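Putative HTH-type transcriptional regulator PF0864 (PDB 2IA0) probably binds specific DNA sequences as a winged helix-turn-helix transcriptional regulator of the AsnC family. Local coordinates at residues Arg63-Pro74 with Asp163-Val171; Lys73-Val84 with Asp119-Lys130. All coordinates share one frame; numbering follows the deposited sequence.

Contact 1 (Arg63-Pro74 with Asp163-Val171); sequences RYTIILGEQLKP and DLTGFLAEV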
loop_
_atom_site.group_PDB
_atom_site.type_symbol
_atom_site.label_atom_id
_atom_site.label_comp_id
_atom_site.label_asym_id
_atom_site.label_seq_id
_atom_site.Cartn_x
_atom_site.Cartn_y
_atom_site.Cartn_z
ATOM N N ARG A 63 -2.612 -12.754 -5.448
ATOM C CA ARG A 63 -3.951 -12.625 -4.879
ATOM C C ARG A 63 -4.749 -11.633 -5.692
ATOM O O ARG A 63 -4.172 -10.736 -6.259
ATOM C CB ARG A 63 -3.842 -12.133 -3.422
ATOM C CG ARG A 63 -5.135 -12.142 -2.614
ATOM C CD ARG A 63 -4.841 -12.412 -1.135
ATOM N NE ARG A 63 -4.329 -11.215 -0.484
ATOM C CZ ARG A 63 -5.078 -10.139 -0.259
ATOM N NH1 ARG A 63 -6.357 -10.132 -0.626
ATOM N NH2 ARG A 63 -4.557 -9.077 0.327
ATOM N N TYR A 64 -6.066 -11.820 -5.744
ATOM C CA TYR A 64 -7.012 -10.905 -6.343
ATOM C C TYR A 64 -7.694 -10.151 -5.217
ATOM O O TYR A 64 -8.124 -10.757 -4.232
ATOM C CB TYR A 64 -8.076 -11.696 -7.132
ATOM C CG TYR A 64 -7.549 -12.347 -8.413
ATOM C CD1 TYR A 64 -7.832 -11.799 -9.661
ATOM C CD2 TYR A 64 -6.739 -13.501 -8.358
ATOM C CE1 TYR A 64 -7.320 -12.405 -10.869
ATOM C CE2 TYR A 64 -6.231 -14.111 -9.521
ATOM C CZ TYR A 64 -6.511 -13.557 -10.760
ATOM O OH TYR A 64 -6.009 -14.168 -11.883
ATOM N N THR A 65 -7.818 -8.829 -5.356
ATOM C CA THR A 65 -8.464 -8.041 -4.317
ATOM C C THR A 65 -9.290 -6.853 -4.888
ATOM O O THR A 65 -9.337 -6.623 -6.108
ATOM C CB THR A 65 -7.416 -7.627 -3.213
ATOM O OG1 THR A 65 -8.075 -7.004 -2.097
ATOM C CG2 THR A 65 -6.369 -6.700 -3.772
ATOM N N ILE A 66 -9.982 -6.143 -4.013
ATOM C CA ILE A 66 -10.674 -4.921 -4.399
ATOM C C ILE A 66 -10.079 -3.697 -3.694
ATOM O O ILE A 66 -9.372 -3.805 -2.688
ATOM C CB ILE A 66 -12.201 -4.986 -4.139
ATOM C CG1 ILE A 66 -12.459 -5.249 -2.654
ATOM C CG2 ILE A 66 -12.886 -6.011 -5.088
ATOM C CD1 ILE A 66 -13.771 -4.696 -2.165
ATOM N N ILE A 67 -10.338 -2.540 -4.287
ATOM C CA ILE A 67 -9.906 -1.254 -3.776
ATOM C C ILE A 67 -11.187 -0.578 -3.355
ATOM O O ILE A 67 -12.146 -0.545 -4.122
ATOM C CB ILE A 67 -9.169 -0.453 -4.885
ATOM C CG1 ILE A 67 -7.744 -0.991 -5.031
ATOM C CG2 ILE A 67 -9.117 1.065 -4.563
ATOM C CD1 ILE A 67 -7.198 -0.810 -6.383
ATOM N N LEU A 68 -11.222 -0.076 -2.129
ATOM C CA LEU A 68 -12.440 0.542 -1.585
ATOM C C LEU A 68 -12.603 2.008 -2.018
ATOM O O LEU A 68 -11.623 2.694 -2.284
ATOM C CB LEU A 68 -12.459 0.420 -0.061
ATOM C CG LEU A 68 -12.654 -0.989 0.497
ATOM C CD1 LEU A 68 -12.840 -0.952 1.975
ATOM C CD2 LEU A 68 -13.842 -1.657 -0.161
ATOM N N GLY A 69 -13.846 2.472 -2.106
ATOM C CA GLY A 69 -14.134 3.833 -2.589
ATOM C C GLY A 69 -14.120 4.845 -1.462
ATOM O O GLY A 69 -14.020 4.474 -0.298
ATOM N N GLU A 70 -14.248 6.129 -1.786
ATOM C CA GLU A 70 -14.004 7.157 -0.765
ATOM C C GLU A 70 -14.914 7.147 0.469
ATOM O O GLU A 70 -14.527 7.686 1.501
ATOM C CB GLU A 70 -13.784 8.560 -1.371
ATOM C CG GLU A 70 -15.005 9.427 -1.688
ATOM C CD GLU A 70 -14.625 10.927 -1.725
ATOM O OE1 GLU A 70 -13.404 11.228 -1.735
ATOM O OE2 GLU A 70 -15.530 11.806 -1.726
ATOM N N GLN A 71 -16.070 6.485 0.383
ATOM C CA GLN A 71 -16.954 6.252 1.546
ATOM C C GLN A 71 -16.301 5.421 2.642
ATOM O O GLN A 71 -16.695 5.517 3.815
ATOM C CB GLN A 71 -18.236 5.510 1.144
ATOM C CG GLN A 71 -19.117 6.226 0.152
ATOM C CD GLN A 71 -18.764 5.909 -1.296
ATOM O OE1 GLN A 71 -17.645 5.456 -1.605
ATOM N NE2 GLN A 71 -19.725 6.145 -2.198
ATOM N N LEU A 72 -15.346 4.567 2.277
ATOM C CA LEU A 72 -14.731 3.704 3.282
ATOM C C LEU A 72 -13.252 3.989 3.471
ATOM O O LEU A 72 -12.627 3.410 4.362
ATOM C CB LEU A 72 -14.949 2.222 2.962
ATOM C CG LEU A 72 -16.286 1.550 3.269
ATOM C CD1 LEU A 72 -17.158 1.703 2.092
ATOM C CD2 LEU A 72 -16.098 0.070 3.545
ATOM N N LYS A 73 -12.692 4.863 2.640
ATOM C CA LYS A 73 -11.323 5.348 2.852
ATOM C C LYS A 73 -11.216 6.313 4.043
ATOM O O LYS A 73 -12.109 7.148 4.246
ATOM C CB LYS A 73 -10.822 6.079 1.615
ATOM C CG LYS A 73 -10.423 5.170 0.487
ATOM C CD LYS A 73 -9.477 5.899 -0.456
ATOM C CE LYS A 73 -10.124 7.054 -1.207
ATOM N NZ LYS A 73 -9.056 7.713 -2.041
ATOM N N PRO A 74 -10.115 6.232 4.823
ATOM C CA PRO A 74 -9.837 7.312 5.803
ATOM C C PRO A 74 -9.545 8.652 5.102
ATOM O O PRO A 74 -8.832 8.686 4.082
ATOM C CB PRO A 74 -8.592 6.801 6.539
ATOM C CG PRO A 74 -7.903 5.900 5.560
ATOM C CD PRO A 74 -9.070 5.190 4.857
ATOM N N ASP A 163 -4.283 4.887 -4.798
ATOM C CA ASP A 163 -5.144 3.777 -4.429
ATOM C C ASP A 163 -4.656 2.891 -3.267
ATOM O O ASP A 163 -5.383 1.993 -2.867
ATOM C CB ASP A 163 -5.551 2.978 -5.669
ATOM C CG ASP A 163 -6.310 3.827 -6.661
ATOM O OD1 ASP A 163 -7.196 4.628 -6.230
ATOM O OD2 ASP A 163 -6.010 3.722 -7.868
ATOM N N LEU A 164 -3.463 3.166 -2.721
ATOM C CA LEU A 164 -2.955 2.542 -1.453
ATOM C C LEU A 164 -3.969 2.560 -0.315
ATOM O O LEU A 164 -4.154 1.556 0.370
ATOM C CB LEU A 164 -1.637 3.216 -0.973
ATOM C CG LEU A 164 -1.099 3.162 0.491
ATOM C CD1 LEU A 164 0.431 3.120 0.546
ATOM C CD2 LEU A 164 -1.610 4.323 1.439
ATOM N N THR A 165 -4.623 3.700 -0.108
ATOM C CA THR A 165 -5.537 3.841 1.028
ATOM C C THR A 165 -6.906 3.144 0.831
ATOM O O THR A 165 -7.510 2.678 1.799
ATOM C CB THR A 165 -5.637 5.317 1.529
ATOM O OG1 THR A 165 -6.702 5.451 2.493
ATOM C CG2 THR A 165 -5.838 6.266 0.358
ATOM N N GLY A 166 -7.358 3.039 -0.417
ATOM C CA GLY A 166 -8.446 2.136 -0.769
ATOM C C GLY A 166 -8.072 0.661 -0.657
ATOM O O GLY A 166 -8.896 -0.178 -0.321
ATOM N N PHE A 167 -6.832 0.327 -0.962
ATOM C CA PHE A 167 -6.358 -1.032 -0.746
ATOM C C PHE A 167 -6.260 -1.446 0.758
ATOM O O PHE A 167 -6.706 -2.531 1.138
ATOM C CB PHE A 167 -5.028 -1.254 -1.490
ATOM C CG PHE A 167 -4.407 -2.588 -1.213
ATOM C CD1 PHE A 167 -5.014 -3.765 -1.673
ATOM C CD2 PHE A 167 -3.232 -2.679 -0.453
ATOM C CE1 PHE A 167 -4.452 -5.023 -1.385
ATOM C CE2 PHE A 167 -2.663 -3.910 -0.166
ATOM C CZ PHE A 167 -3.278 -5.093 -0.634
ATOM N N LEU A 168 -5.676 -0.581 1.594
ATOM C CA LEU A 168 -5.412 -0.882 3.001
ATOM C C LEU A 168 -6.612 -0.607 3.914
ATOM O O LEU A 168 -6.640 -1.085 5.065
ATOM C CB LEU A 168 -4.191 -0.073 3.504
ATOM C CG LEU A 168 -2.824 -0.353 2.885
ATOM C CD1 LEU A 168 -1.754 0.630 3.375
ATOM C CD2 LEU A 168 -2.386 -1.786 3.125
ATOM N N ALA A 169 -7.571 0.176 3.424
ATOM C CA ALA A 169 -8.772 0.537 4.190
ATOM C C ALA A 169 -9.410 -0.708 4.761
ATOM O O ALA A 169 -9.652 -1.685 4.044
ATOM C CB ALA A 169 -9.787 1.280 3.303
ATOM N N GLU A 170 -9.664 -0.691 6.056
ATOM C CA GLU A 170 -10.299 -1.833 6.674
ATOM C C GLU A 170 -11.799 -1.607 6.777
ATOM O O GLU A 170 -12.259 -0.475 6.904
ATOM C CB GLU A 170 -9.658 -2.152 8.024
ATOM C CG GLU A 170 -9.501 -3.652 8.274
ATOM N N VAL A 171 -12.546 -2.702 6.682
ATOM C CA VAL A 171 -13.999 -2.692 6.764
ATOM C C VAL A 171 -14.482 -3.757 7.770
ATOM O O VAL A 171 -14.663 -3.479 8.959
ATOM C CB VAL A 171 -14.674 -2.934 5.365
ATOM C CG1 VAL A 171 -13.910 -3.950 4.550
ATOM C CG2 VAL A 171 -16.111 -3.400 5.541
HETATM O O HOH W 1 -7.640 -4.878 -0.123
#

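Contact 2 (Lys73-Val84 with Asp119-Lys130); sequences KPKHLALIVLEV and DKIIALVGKNNK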
loop_
_atom_site.group_PDB
_atom_site.type_symbol
_atom_site.label_atom_id
_atom_site.label_comp_id
_atom_site.label_asym_id
_atom_site.label_seq_id
_atom_site.Cartn_x
_atom_site.Cartn_y
_atom_site.Cartn_z
ATOM N N LYS A 73 -12.692 4.863 2.640
ATOM C CA LYS A 73 -11.323 5.348 2.852
ATOM C C LYS A 73 -11.216 6.313 4.043
ATOM O O LYS A 73 -12.109 7.148 4.246
ATOM C CB LYS A 73 -10.822 6.079 1.615
ATOM C CG LYS A 73 -10.423 5.170 0.487
ATOM C CD LYS A 73 -9.477 5.899 -0.456
ATOM C CE LYS A 73 -10.124 7.054 -1.207
ATOM N NZ LYS A 73 -9.056 7.713 -2.041
ATOM N N PRO A 74 -10.115 6.232 4.823
ATOM C CA PRO A 74 -9.837 7.312 5.803
ATOM C C PRO A 74 -9.545 8.652 5.102
ATOM O O PRO A 74 -8.832 8.686 4.082
ATOM C CB PRO A 74 -8.592 6.801 6.539
ATOM C CG PRO A 74 -7.903 5.900 5.560
ATOM C CD PRO A 74 -9.070 5.190 4.857
ATOM N N LYS A 75 -10.094 9.743 5.616
ATOM C CA LYS A 75 -9.941 11.029 4.932
ATOM C C LYS A 75 -8.604 11.712 5.242
ATOM O O LYS A 75 -8.142 12.566 4.480
ATOM C CB LYS A 75 -11.096 11.969 5.284
ATOM C CG LYS A 75 -12.493 11.424 4.971
ATOM C CD LYS A 75 -13.553 12.472 5.336
ATOM C CE LYS A 75 -13.807 12.517 6.867
ATOM N NZ LYS A 75 -13.984 13.916 7.454
ATOM N N HIS A 76 -8.005 11.346 6.377
ATOM C CA HIS A 76 -6.784 11.962 6.878
ATOM C C HIS A 76 -5.834 10.879 7.302
ATOM O O HIS A 76 -6.157 10.034 8.130
ATOM C CB HIS A 76 -7.072 12.955 8.014
ATOM C CG HIS A 76 -7.794 14.175 7.533
ATOM N ND1 HIS A 76 -8.997 14.593 8.062
ATOM C CD2 HIS A 76 -7.530 15.010 6.496
ATOM C CE1 HIS A 76 -9.419 15.658 7.402
ATOM N NE2 HIS A 76 -8.549 15.928 6.444
ATOM N N LEU A 77 -4.665 10.915 6.684
ATOM C CA LEU A 77 -3.655 9.908 6.852
ATOM C C LEU A 77 -2.387 10.582 7.417
ATOM O O LEU A 77 -2.149 11.788 7.203
ATOM C CB LEU A 77 -3.421 9.252 5.495
ATOM C CG LEU A 77 -3.093 7.766 5.357
ATOM C CD1 LEU A 77 -4.271 6.894 5.713
ATOM C CD2 LEU A 77 -2.656 7.494 3.937
ATOM N N ALA A 78 -1.620 9.826 8.200
ATOM C CA ALA A 78 -0.347 10.308 8.742
ATOM C C ALA A 78 0.645 9.160 8.791
ATOM O O ALA A 78 0.281 7.997 9.043
ATOM C CB ALA A 78 -0.526 10.912 10.118
ATOM N N LEU A 79 1.893 9.473 8.481
ATOM C CA LEU A 79 2.968 8.531 8.678
ATOM C C LEU A 79 3.653 8.862 10.021
ATOM O O LEU A 79 3.874 10.015 10.353
ATOM C CB LEU A 79 3.937 8.626 7.507
ATOM C CG LEU A 79 5.325 8.020 7.664
ATOM C CD1 LEU A 79 5.225 6.488 7.485
ATOM C CD2 LEU A 79 6.238 8.652 6.628
ATOM N N ILE A 80 3.951 7.834 10.803
ATOM C CA ILE A 80 4.530 8.002 12.144
ATOM C C ILE A 80 5.862 7.286 12.213
ATOM O O ILE A 80 5.958 6.142 11.818
ATOM C CB ILE A 80 3.583 7.417 13.207
ATOM C CG1 ILE A 80 2.180 8.013 13.015
ATOM C CG2 ILE A 80 4.131 7.669 14.636
ATOM C CD1 ILE A 80 1.217 7.622 14.048
ATOM N N VAL A 81 6.896 7.970 12.684
ATOM C CA VAL A 81 8.197 7.324 12.875
ATOM C C VAL A 81 8.650 7.404 14.327
ATOM O O VAL A 81 8.877 8.481 14.866
ATOM C CB VAL A 81 9.282 7.864 11.923
ATOM C CG1 VAL A 81 10.570 6.991 12.024
ATOM C CG2 VAL A 81 8.752 7.891 10.480
ATOM N N LEU A 82 8.746 6.231 14.947
ATOM C CA LEU A 82 9.136 6.071 16.337
ATOM C C LEU A 82 10.561 5.543 16.402
ATOM O O LEU A 82 10.909 4.621 15.681
ATOM C CB LEU A 82 8.216 5.038 17.012
ATOM C CG LEU A 82 6.711 5.268 16.982
ATOM C CD1 LEU A 82 6.035 4.206 17.810
ATOM C CD2 LEU A 82 6.375 6.648 17.505
ATOM N N GLU A 83 11.373 6.097 17.288
ATOM C CA GLU A 83 12.709 5.560 17.525
ATOM C C GLU A 83 12.824 5.183 18.998
ATOM O O GLU A 83 12.607 6.016 19.876
ATOM C CB GLU A 83 13.780 6.592 17.147
ATOM C CG GLU A 83 15.223 6.141 17.394
ATOM C CD GLU A 83 16.234 7.259 17.164
ATOM O OE1 GLU A 83 15.843 8.450 17.164
ATOM O OE2 GLU A 83 17.435 6.958 16.995
ATOM N N VAL A 84 13.164 3.929 19.258
ATOM C CA VAL A 84 13.323 3.438 20.626
ATOM C C VAL A 84 14.679 3.849 21.187
ATOM O O VAL A 84 15.683 3.823 20.474
ATOM C CB VAL A 84 13.059 1.915 20.709
ATOM C CG1 VAL A 84 13.361 1.398 22.077
ATOM C CG2 VAL A 84 11.575 1.639 20.392
ATOM N N ASP A 119 15.918 -0.243 15.601
ATOM C CA ASP A 119 15.340 0.653 16.617
ATOM C C ASP A 119 14.097 1.483 16.289
ATOM O O ASP A 119 13.564 2.132 17.195
ATOM C CB ASP A 119 16.416 1.550 17.293
ATOM C CG ASP A 119 17.373 2.262 16.285
ATOM O OD1 ASP A 119 18.474 2.660 16.732
ATOM O OD2 ASP A 119 17.070 2.431 15.076
ATOM N N LYS A 120 13.625 1.449 15.030
ATOM C CA LYS A 120 12.457 2.277 14.597
ATOM C C LYS A 120 11.187 1.529 14.169
ATOM O O LYS A 120 11.244 0.430 13.626
ATOM C CB LYS A 120 12.856 3.246 13.481
ATOM C CG LYS A 120 14.097 4.027 13.784
ATOM C CD LYS A 120 14.270 5.225 12.874
ATOM C CE LYS A 120 15.697 5.739 13.003
ATOM N NZ LYS A 120 16.584 4.537 13.036
ATOM N N ILE A 121 10.037 2.152 14.406
ATOM C CA ILE A 121 8.752 1.619 13.941
ATOM C C ILE A 121 8.128 2.678 13.079
ATOM O O ILE A 121 8.089 3.842 13.452
ATOM C CB ILE A 121 7.773 1.258 15.072
ATOM C CG1 ILE A 121 8.370 0.204 15.988
ATOM C CG2 ILE A 121 6.433 0.735 14.532
ATOM C CD1 ILE A 121 8.544 0.723 17.404
ATOM N N ILE A 122 7.664 2.241 11.912
ATOM C CA ILE A 122 7.007 3.063 10.921
ATOM C C ILE A 122 5.547 2.615 10.880
ATOM O O ILE A 122 5.277 1.428 10.764
ATOM C CB ILE A 122 7.699 2.806 9.564
ATOM C CG1 ILE A 122 9.152 3.298 9.624
ATOM C CG2 ILE A 122 6.936 3.420 8.423
ATOM C CD1 ILE A 122 9.978 2.805 8.501
ATOM N N ALA A 123 4.619 3.553 11.018
ATOM C CA ALA A 123 3.187 3.253 10.933
ATOM C C ALA A 123 2.428 4.215 10.031
ATOM O O ALA A 123 2.740 5.391 9.970
ATOM C CB ALA A 123 2.531 3.220 12.314
ATOM N N LEU A 124 1.417 3.700 9.345
ATOM C CA LEU A 124 0.528 4.527 8.577
ATOM C C LEU A 124 -0.850 4.487 9.235
ATOM O O LEU A 124 -1.447 3.426 9.424
ATOM C CB LEU A 124 0.502 4.080 7.118
ATOM C CG LEU A 124 0.002 5.159 6.162
ATOM C CD1 LEU A 124 1.124 6.166 5.768
ATOM C CD2 LEU A 124 -0.618 4.516 4.921
ATOM N N VAL A 125 -1.337 5.660 9.611
ATOM C CA VAL A 125 -2.602 5.756 10.323
ATOM C C VAL A 125 -3.648 6.601 9.579
ATOM O O VAL A 125 -3.369 7.723 9.138
ATOM C CB VAL A 125 -2.383 6.250 11.798
ATOM C CG1 VAL A 125 -3.696 6.266 12.564
ATOM C CG2 VAL A 125 -1.368 5.319 12.528
ATOM N N GLY A 126 -4.847 6.043 9.453
ATOM C CA GLY A 126 -5.978 6.763 8.904
ATOM C C GLY A 126 -7.110 7.040 9.876
ATOM O O GLY A 126 -7.582 6.148 10.590
ATOM N N LYS A 127 -7.536 8.296 9.922
ATOM C CA LYS A 127 -8.722 8.675 10.676
ATOM C C LYS A 127 -9.549 9.593 9.807
ATOM O O LYS A 127 -9.178 9.899 8.679
ATOM C CB LYS A 127 -8.372 9.374 11.995
ATOM C CG LYS A 127 -7.489 8.577 12.949
ATOM C CD LYS A 127 -8.296 7.534 13.655
ATOM C CE LYS A 127 -7.404 6.491 14.290
ATOM N NZ LYS A 127 -8.299 5.598 15.053
ATOM N N ASN A 128 -10.669 10.041 10.347
ATOM C CA ASN A 128 -11.576 10.894 9.603
ATOM C C ASN A 128 -11.414 12.400 9.843
ATOM O O ASN A 128 -11.770 13.177 8.971
ATOM C CB ASN A 128 -13.014 10.389 9.756
ATOM C CG ASN A 128 -13.237 9.043 9.033
ATOM O OD1 ASN A 128 -12.599 8.742 8.001
ATOM N ND2 ASN A 128 -14.134 8.230 9.575
ATOM N N ASN A 129 -10.853 12.793 10.996
ATOM C CA ASN A 129 -10.476 14.195 11.287
ATOM C C ASN A 129 -9.011 14.341 11.693
ATOM O O ASN A 129 -8.236 13.398 11.586
ATOM C CB ASN A 129 -11.313 14.801 12.415
ATOM C CG ASN A 129 -12.778 14.654 12.204
ATOM O OD1 ASN A 129 -13.458 14.020 13.013
ATOM N ND2 ASN A 129 -13.298 15.257 11.133
ATOM N N LYS A 130 -8.670 15.510 12.241
ATOM C CA LYS A 130 -7.272 15.925 12.444
ATOM C C LYS A 130 -6.408 15.501 13.648
ATOM O O LYS A 130 -5.185 15.475 13.464
ATOM C CB LYS A 130 -7.071 17.424 12.156
ATOM C CG LYS A 130 -6.783 17.690 10.685
ATOM C CD LYS A 130 -5.983 18.965 10.465
ATOM C CE LYS A 130 -6.260 19.550 9.091
ATOM N NZ LYS A 130 -5.953 18.580 8.001
#

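Contact 1 (Arg63-Pro74 with Asp163-Val171)
L68 N donates to G166 O across the contact, 2.9 Å and almost straight at 175°. The N-H comes from above the carbonyl plane and not along a lone pair. A water makes a second polar link, donating to T65 OG1 and to F167 O. T65 OG1 is anti to its own N (chi1 -172°) and also bonds K27 O of the second subunit. The T65 methyl is thereby turned to the F167 ring, with CG2 3.5 Å from CE1 at the ring edge.

In the AsnC family a strand like 61-68 links the N-terminal DNA-binding domain to the C-terminal alpha+beta domain. Here the C-terminal helix 164-168 packs against it, and the N-to-C directions of strand 63-68 and helix 164-168 differ by 117°. The strand also pairs antiparallel with a strand of the second subunit. R63 forms a salt bridge with D163 of the second subunit, and D163 forms one with R63 of the second subunit.

G166 lies tight against the strand. A CB on it would clash with L68 O and I67 CG2. I67 CG2 rests on G166 CA at 4.0 Å, and CD1 reaches D163 CB. Past the helix end, L68 CD1 touches both A169 CB and V171 CG1. L72 CD2 touches V171 CB at 3.8 Å.

K73 lays CG and CD on the helix at G166, and the bend at chi3 turns only the end of the chain. CD is 3.6 Å from G166 N and also meets T165 CG2, crossing that side chain at about a right angle. An alanine here would lose these methylenes and is likely to leave a gap beside G166 and the T165 methyl. P74 CG lies 3.3 Å from T165 OG1, a buried hydroxyl with no polar partner in the model.

Contact 2 (Lys73-Val84 with Asp119-Lys130)
H76, A78, I80 and L82 exchange paired backbone hydrogen bonds with K127, V125, A123 and I121, joining strand 76-84 to strand 120-127. V84 N adds one to D119 O at 2.8 Å. CA-H...O contacts fill in between, such as L77 CA to V125 O. At one end K75 and H76 both face K127, a classic beta bulge.

Apolar contacts lie on both faces. On one, L77 CD2 meets L124 CD2 at 3.7 Å. L79 lies alongside I122, pointing the same way, with CD1 3.6 Å from CG2. L79 also packs on L79 of the second subunit. On the other face, I80 CD1 reaches V125 CG2, and helices 91-105 and 132-140 pack there. An antiparallel sheet with helices on one face is the layout of this dimeric alpha+beta barrel domain.

Polar side chains gather at the ends. K75 NZ donates to N128 O at 2.8 Å, and H76 ND1 adds a weak bond to the same oxygen. K120 NZ bridges D119 OD2 at 3.0 Å, while E83 OE1 bonds H149. With E83 OE2 only 4.4 Å from D119 OD1, the K120 charge probably eases the repulsion between the carboxylates.

The two contacts share K73 and P74, where the chain passes from strand 61-68 to strand 76-84. Contact 2 is a central strand pair of the antiparallel sheet. Contact 1 sets a short helix against a strand outside that sheet. Both are partly buried; contact 2 has exposed residues at its bulge end, whereas none of the touching residues of contact 1 is exposed. A regular backbone ladder carries contact 2, whereas one direct hydrogen bond, a water and side-chain packing carry contact 1. L164 joins them: its CD2 packs on L124 CD2 and L77 CD2. Both meet the second subunit, contact 1 through strand pairing and salt bridges, contact 2 through apolar side chains.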